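Local structure of collagen alpha-1(XX) chain (Homo sapiens, 5KF4) at residues Asp9-Gln21 and Leu29-Tyr41. The protein probably contributes to the extracellular matrix as a collagen chain that carries fibronectin type III domains. Sequence-based numbering, arbitrary orientation.
Sequences DTLPAPTSLVLSQ and LSWTPAPRHPLKY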
loop_
_atom_site.group_PDB
_atom_site.type_symbol
_atom_site.label_atom_id
_atom_site.label_comp_id
_atom_site.label_asym_id
_atom_site.label_seq_id
_atom_site.Cartn_x
_atom_site.Cartn_y
_atom_site.Cartn_z
ATOM N N ASP A 9 6.883 12.316 -7.509
ATOM C CA ASP A 9 5.624 12.876 -7.032
ATOM C C ASP A 9 4.765 13.358 -8.187
ATOM O O ASP A 9 3.658 13.862 -7.999
ATOM C CB ASP A 9 5.907 14.007 -6.036
ATOM C CG ASP A 9 6.976 14.971 -6.526
ATOM O OD1 ASP A 9 6.885 15.437 -7.679
ATOM O OD2 ASP A 9 7.925 15.245 -5.761
ATOM N N THR A 10 5.293 13.174 -9.390
ATOM C CA THR A 10 4.637 13.604 -10.607
ATOM C C THR A 10 4.363 12.398 -11.490
ATOM O O THR A 10 5.213 12.015 -12.296
ATOM C CB THR A 10 5.488 14.619 -11.371
ATOM O OG1 THR A 10 6.770 14.051 -11.663
ATOM C CG2 THR A 10 5.679 15.862 -10.538
ATOM N N LEU A 11 3.184 11.805 -11.346
ATOM C CA LEU A 11 2.831 10.615 -12.108
ATOM C C LEU A 11 1.378 10.269 -11.837
ATOM O O LEU A 11 0.850 10.654 -10.792
ATOM C CB LEU A 11 3.742 9.452 -11.710
ATOM C CG LEU A 11 4.054 8.351 -12.715
ATOM C CD1 LEU A 11 5.529 8.365 -13.093
ATOM C CD2 LEU A 11 3.661 7.036 -12.110
ATOM N N PRO A 12 0.704 9.579 -12.777
ATOM C CA PRO A 12 -0.667 9.257 -12.375
ATOM C C PRO A 12 -0.653 8.310 -11.179
ATOM O O PRO A 12 0.042 7.289 -11.178
ATOM C CB PRO A 12 -1.259 8.594 -13.621
ATOM C CG PRO A 12 -0.357 8.996 -14.750
ATOM C CD PRO A 12 1.003 9.138 -14.149
ATOM N N ALA A 13 -1.433 8.667 -10.170
ATOM C CA ALA A 13 -1.511 7.913 -8.928
ATOM C C ALA A 13 -2.925 7.432 -8.678
ATOM O O ALA A 13 -3.879 8.060 -9.127
ATOM C CB ALA A 13 -1.022 8.760 -7.762
ATOM N N PRO A 14 -3.075 6.314 -7.961
ATOM C CA PRO A 14 -4.457 6.027 -7.594
ATOM C C PRO A 14 -4.910 7.010 -6.516
ATOM O O PRO A 14 -4.081 7.708 -5.935
ATOM C CB PRO A 14 -4.395 4.597 -7.061
ATOM C CG PRO A 14 -2.986 4.401 -6.619
ATOM C CD PRO A 14 -2.124 5.322 -7.432
ATOM N N THR A 15 -6.213 7.087 -6.281
ATOM C CA THR A 15 -6.753 8.005 -5.288
ATOM C C THR A 15 -7.662 7.282 -4.309
ATOM O O THR A 15 -8.010 6.115 -4.518
ATOM C CB THR A 15 -7.536 9.159 -5.946
ATOM O OG1 THR A 15 -8.546 8.626 -6.811
ATOM C CG2 THR A 15 -6.601 10.057 -6.750
ATOM N N SER A 16 -8.011 7.978 -3.228
ATOM C CA SER A 16 -9.048 7.536 -2.295
ATOM C C SER A 16 -8.756 6.167 -1.687
ATOM O O SER A 16 -9.445 5.189 -1.983
ATOM C CB SER A 16 -10.418 7.522 -2.986
ATOM O OG SER A 16 -10.612 6.354 -3.759
ATOM N N LEU A 17 -7.740 6.105 -0.831
ATOM C CA LEU A 17 -7.376 4.853 -0.177
ATOM C C LEU A 17 -8.387 4.473 0.904
ATOM O O LEU A 17 -8.707 5.276 1.778
ATOM C CB LEU A 17 -5.979 4.961 0.437
ATOM C CG LEU A 17 -5.448 3.690 1.102
ATOM C CD1 LEU A 17 -5.043 2.701 0.021
ATOM C CD2 LEU A 17 -4.290 3.983 2.030
ATOM N N VAL A 18 -8.882 3.241 0.843
ATOM C CA VAL A 18 -9.852 2.748 1.816
ATOM C C VAL A 18 -9.334 1.493 2.525
ATOM O O VAL A 18 -9.134 0.454 1.900
ATOM C CB VAL A 18 -11.213 2.435 1.153
ATOM C CG1 VAL A 18 -12.229 2.013 2.194
ATOM C CG2 VAL A 18 -11.716 3.641 0.373
ATOM N N LEU A 19 -9.137 1.597 3.835
ATOM C CA LEU A 19 -8.636 0.485 4.640
ATOM C C LEU A 19 -9.764 -0.129 5.468
ATOM O O LEU A 19 -10.201 0.464 6.453
ATOM C CB LEU A 19 -7.496 0.943 5.563
ATOM C CG LEU A 19 -6.301 1.735 5.011
ATOM C CD1 LEU A 19 -6.648 3.195 4.755
ATOM C CD2 LEU A 19 -5.116 1.646 5.951
ATOM N N SER A 20 -10.243 -1.302 5.062
ATOM C CA SER A 20 -11.400 -1.915 5.717
ATOM C C SER A 20 -11.171 -3.384 6.071
ATOM O O SER A 20 -10.052 -3.886 5.961
ATOM C CB SER A 20 -12.643 -1.790 4.833
ATOM O OG SER A 20 -12.452 -2.437 3.588
ATOM N N GLN A 21 -12.249 -4.063 6.468
ATOM C CA GLN A 21 -12.222 -5.482 6.834
ATOM C C GLN A 21 -11.057 -5.791 7.763
ATOM O O GLN A 21 -10.300 -6.738 7.543
ATOM C CB GLN A 21 -12.155 -6.376 5.594
ATOM C CG GLN A 21 -13.269 -6.133 4.596
ATOM C CD GLN A 21 -13.179 -7.044 3.389
ATOM O OE1 GLN A 21 -12.379 -7.980 3.362
ATOM N NE2 GLN A 21 -14.002 -6.775 2.379
ATOM N N LEU A 29 -7.167 -3.335 1.561
ATOM C CA LEU A 29 -6.715 -2.080 0.998
ATOM C C LEU A 29 -7.505 -1.809 -0.262
ATOM O O LEU A 29 -7.702 -2.706 -1.081
ATOM C CB LEU A 29 -5.221 -2.144 0.701
ATOM C CG LEU A 29 -4.437 -0.845 0.810
ATOM C CD1 LEU A 29 -4.695 -0.194 2.160
ATOM C CD2 LEU A 29 -2.970 -1.155 0.622
ATOM N N SER A 30 -7.969 -0.577 -0.414
ATOM C CA SER A 30 -8.736 -0.214 -1.594
ATOM C C SER A 30 -8.382 1.193 -2.049
ATOM O O SER A 30 -8.161 2.081 -1.232
ATOM C CB SER A 30 -10.235 -0.327 -1.305
ATOM O OG SER A 30 -10.682 -1.665 -1.451
ATOM N N TRP A 31 -8.374 1.398 -3.358
ATOM C CA TRP A 31 -7.976 2.676 -3.923
ATOM C C TRP A 31 -8.686 2.925 -5.248
ATOM O O TRP A 31 -9.177 1.990 -5.867
ATOM C CB TRP A 31 -6.453 2.698 -4.101
ATOM C CG TRP A 31 -5.929 1.590 -4.991
ATOM C CD1 TRP A 31 -5.736 1.637 -6.344
ATOM C CD2 TRP A 31 -5.553 0.266 -4.581
ATOM N NE1 TRP A 31 -5.253 0.432 -6.796
ATOM C CE2 TRP A 31 -5.133 -0.426 -5.735
ATOM C CE3 TRP A 31 -5.525 -0.397 -3.349
ATOM C CZ2 TRP A 31 -4.693 -1.749 -5.693
ATOM C CZ3 TRP A 31 -5.090 -1.712 -3.311
ATOM C CH2 TRP A 31 -4.679 -2.373 -4.475
ATOM N N THR A 32 -8.778 4.183 -5.671
ATOM C CA THR A 32 -9.347 4.470 -6.983
ATOM C C THR A 32 -8.240 4.719 -8.006
ATOM O O THR A 32 -7.543 5.729 -7.936
ATOM C CB THR A 32 -10.305 5.678 -6.943
ATOM O OG1 THR A 32 -11.415 5.375 -6.087
ATOM C CG2 THR A 32 -10.830 5.989 -8.336
ATOM N N PRO A 33 -8.093 3.799 -8.971
ATOM C CA PRO A 33 -7.014 3.844 -9.961
ATOM C C PRO A 33 -7.175 4.983 -10.956
ATOM O O PRO A 33 -8.301 5.375 -11.266
ATOM C CB PRO A 33 -7.125 2.493 -10.672
ATOM C CG PRO A 33 -8.541 2.076 -10.500
ATOM C CD PRO A 33 -9.131 2.817 -9.328
ATOM N N ALA A 34 -6.057 5.504 -11.448
ATOM C CA ALA A 34 -6.079 6.470 -12.535
ATOM C C ALA A 34 -6.533 5.774 -13.822
ATOM O O ALA A 34 -6.389 4.553 -13.945
ATOM C CB ALA A 34 -4.710 7.108 -12.705
ATOM N N PRO A 35 -7.094 6.543 -14.776
ATOM C CA PRO A 35 -7.580 6.020 -16.062
ATOM C C PRO A 35 -6.524 5.211 -16.811
ATOM O O PRO A 35 -6.851 4.224 -17.469
ATOM C CB PRO A 35 -7.943 7.282 -16.849
ATOM C CG PRO A 35 -8.206 8.320 -15.825
ATOM C CD PRO A 35 -7.465 7.957 -14.575
ATOM N N ARG A 36 -5.270 5.630 -16.706
ATOM C CA ARG A 36 -4.169 4.848 -17.246
ATOM C C ARG A 36 -3.701 3.842 -16.209
ATOM O O ARG A 36 -3.120 4.204 -15.185
ATOM C CB ARG A 36 -3.009 5.762 -17.649
ATOM C CG ARG A 36 -2.052 5.204 -18.686
ATOM C CD ARG A 36 -0.973 6.232 -18.987
ATOM N NE ARG A 36 0.332 5.625 -19.231
ATOM C CZ ARG A 36 1.486 6.268 -19.084
ATOM N NH1 ARG A 36 1.493 7.533 -18.684
ATOM N NH2 ARG A 36 2.634 5.648 -19.329
ATOM N N HIS A 37 -3.969 2.571 -16.472
ATOM C CA HIS A 37 -3.619 1.530 -15.523
ATOM C C HIS A 37 -2.124 1.239 -15.621
ATOM O O HIS A 37 -1.572 1.166 -16.720
ATOM C CB HIS A 37 -4.454 0.280 -15.783
ATOM C CG HIS A 37 -5.888 0.430 -15.377
ATOM N ND1 HIS A 37 -6.421 1.636 -14.980
ATOM C CD2 HIS A 37 -6.897 -0.470 -15.311
ATOM C CE1 HIS A 37 -7.701 1.474 -14.686
ATOM N NE2 HIS A 37 -8.012 0.206 -14.878
ATOM N N PRO A 38 -1.464 1.061 -14.470
ATOM C CA PRO A 38 -0.019 0.830 -14.497
ATOM C C PRO A 38 0.341 -0.590 -14.887
ATOM O O PRO A 38 -0.539 -1.385 -15.209
ATOM C CB PRO A 38 0.399 1.133 -13.060
ATOM C CG PRO A 38 -0.787 0.746 -12.254
ATOM C CD PRO A 38 -1.981 1.152 -13.090
ATOM N N LEU A 39 1.635 -0.881 -14.935
ATOM C CA LEU A 39 2.071 -2.246 -15.146
ATOM C C LEU A 39 1.902 -2.951 -13.811
ATOM O O LEU A 39 1.443 -4.091 -13.758
ATOM C CB LEU A 39 3.511 -2.319 -15.656
ATOM C CG LEU A 39 3.677 -2.123 -17.169
ATOM C CD1 LEU A 39 3.494 -0.665 -17.574
ATOM C CD2 LEU A 39 5.015 -2.657 -17.654
ATOM N N LYS A 40 2.252 -2.248 -12.733
ATOM C CA LYS A 40 2.223 -2.814 -11.384
ATOM C C LYS A 40 1.909 -1.780 -10.287
ATOM O O LYS A 40 1.931 -0.571 -10.526
ATOM C CB LYS A 40 3.569 -3.484 -11.057
ATOM C CG LYS A 40 3.986 -4.636 -11.966
ATOM C CD LYS A 40 3.083 -5.848 -11.761
ATOM C CE LYS A 40 3.330 -6.918 -12.815
ATOM N NZ LYS A 40 2.515 -8.139 -12.561
ATOM N N TYR A 41 1.623 -2.281 -9.083
ATOM C CA TYR A 41 1.533 -1.471 -7.862
ATOM C C TYR A 41 2.452 -2.014 -6.766
ATOM O O TYR A 41 2.484 -3.219 -6.528
ATOM C CB TYR A 41 0.101 -1.421 -7.312
ATOM C CG TYR A 41 -0.855 -0.499 -8.030
ATOM C CD1 TYR A 41 -0.778 0.879 -7.857
ATOM C CD2 TYR A 41 -1.861 -1.001 -8.846
ATOM C CE1 TYR A 41 -1.652 1.731 -8.494
ATOM C CE2 TYR A 41 -2.746 -0.151 -9.490
ATOM C CZ TYR A 41 -2.636 1.214 -9.310
ATOM O OH TYR A 41 -3.511 2.065 -9.948
#
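P14 lies against both W31 and Y41: CB reaches CD1 of W31 at 3.3 Å, while CG lies 3.5 Å from CE1 of Y41. Y41 is itself sandwiched, with CG of P38 over one face and NE1 of W31 over the other, both offset toward the rim. This is the tight side of the first hairpin of a fibronectin type III beta-sandwich. Strands 15-20 and 29-32 run antiparallel in the three-stranded sheet, and W31 from this sheet and Y41 from strand 40-47 of the four-stranded one meet in the interior. Further along the inner side, L17 leaves its backbone pointing away from strand 29-32. With CG anti to the backbone N (chi1 -177°), CD1 nevertheless swings back to CD1 of L29, 3.6 Å away. L19 lies alongside L29 and touches the same CD1 through CG. L92 of strand 87-97 meets both L17 and W31. An alanine in place of L17 would probably open a gap beside L29 and L92, leaving the L29 methyl packed mainly by L19 on this strand.

The opposite side, with T15, V18, S30 and T32, is more open to solvent and largely hydroxyl-bearing; V18 meets S30 CB to CB. Backbone bonds pair T15 with T32 and V18 with S30, the return bond from S30 N to V18 O being weak. Between these pairs a beta bulge at S16 and L17 shifts the register by one residue. There OG1 of T32 donates to OG of S16 (2.7 Å), which in turn donates to O of T15 from above the carbonyl plane. O of T32 accepts both N and OG1 of T15, the hydroxyl at 3.3 Å, from opposite faces of its plane. Hydroxyls thus tie the irregular edge strand together toward solvent, whereas the proline, aromatic and leucine side chains pack toward the interior through apolar contacts.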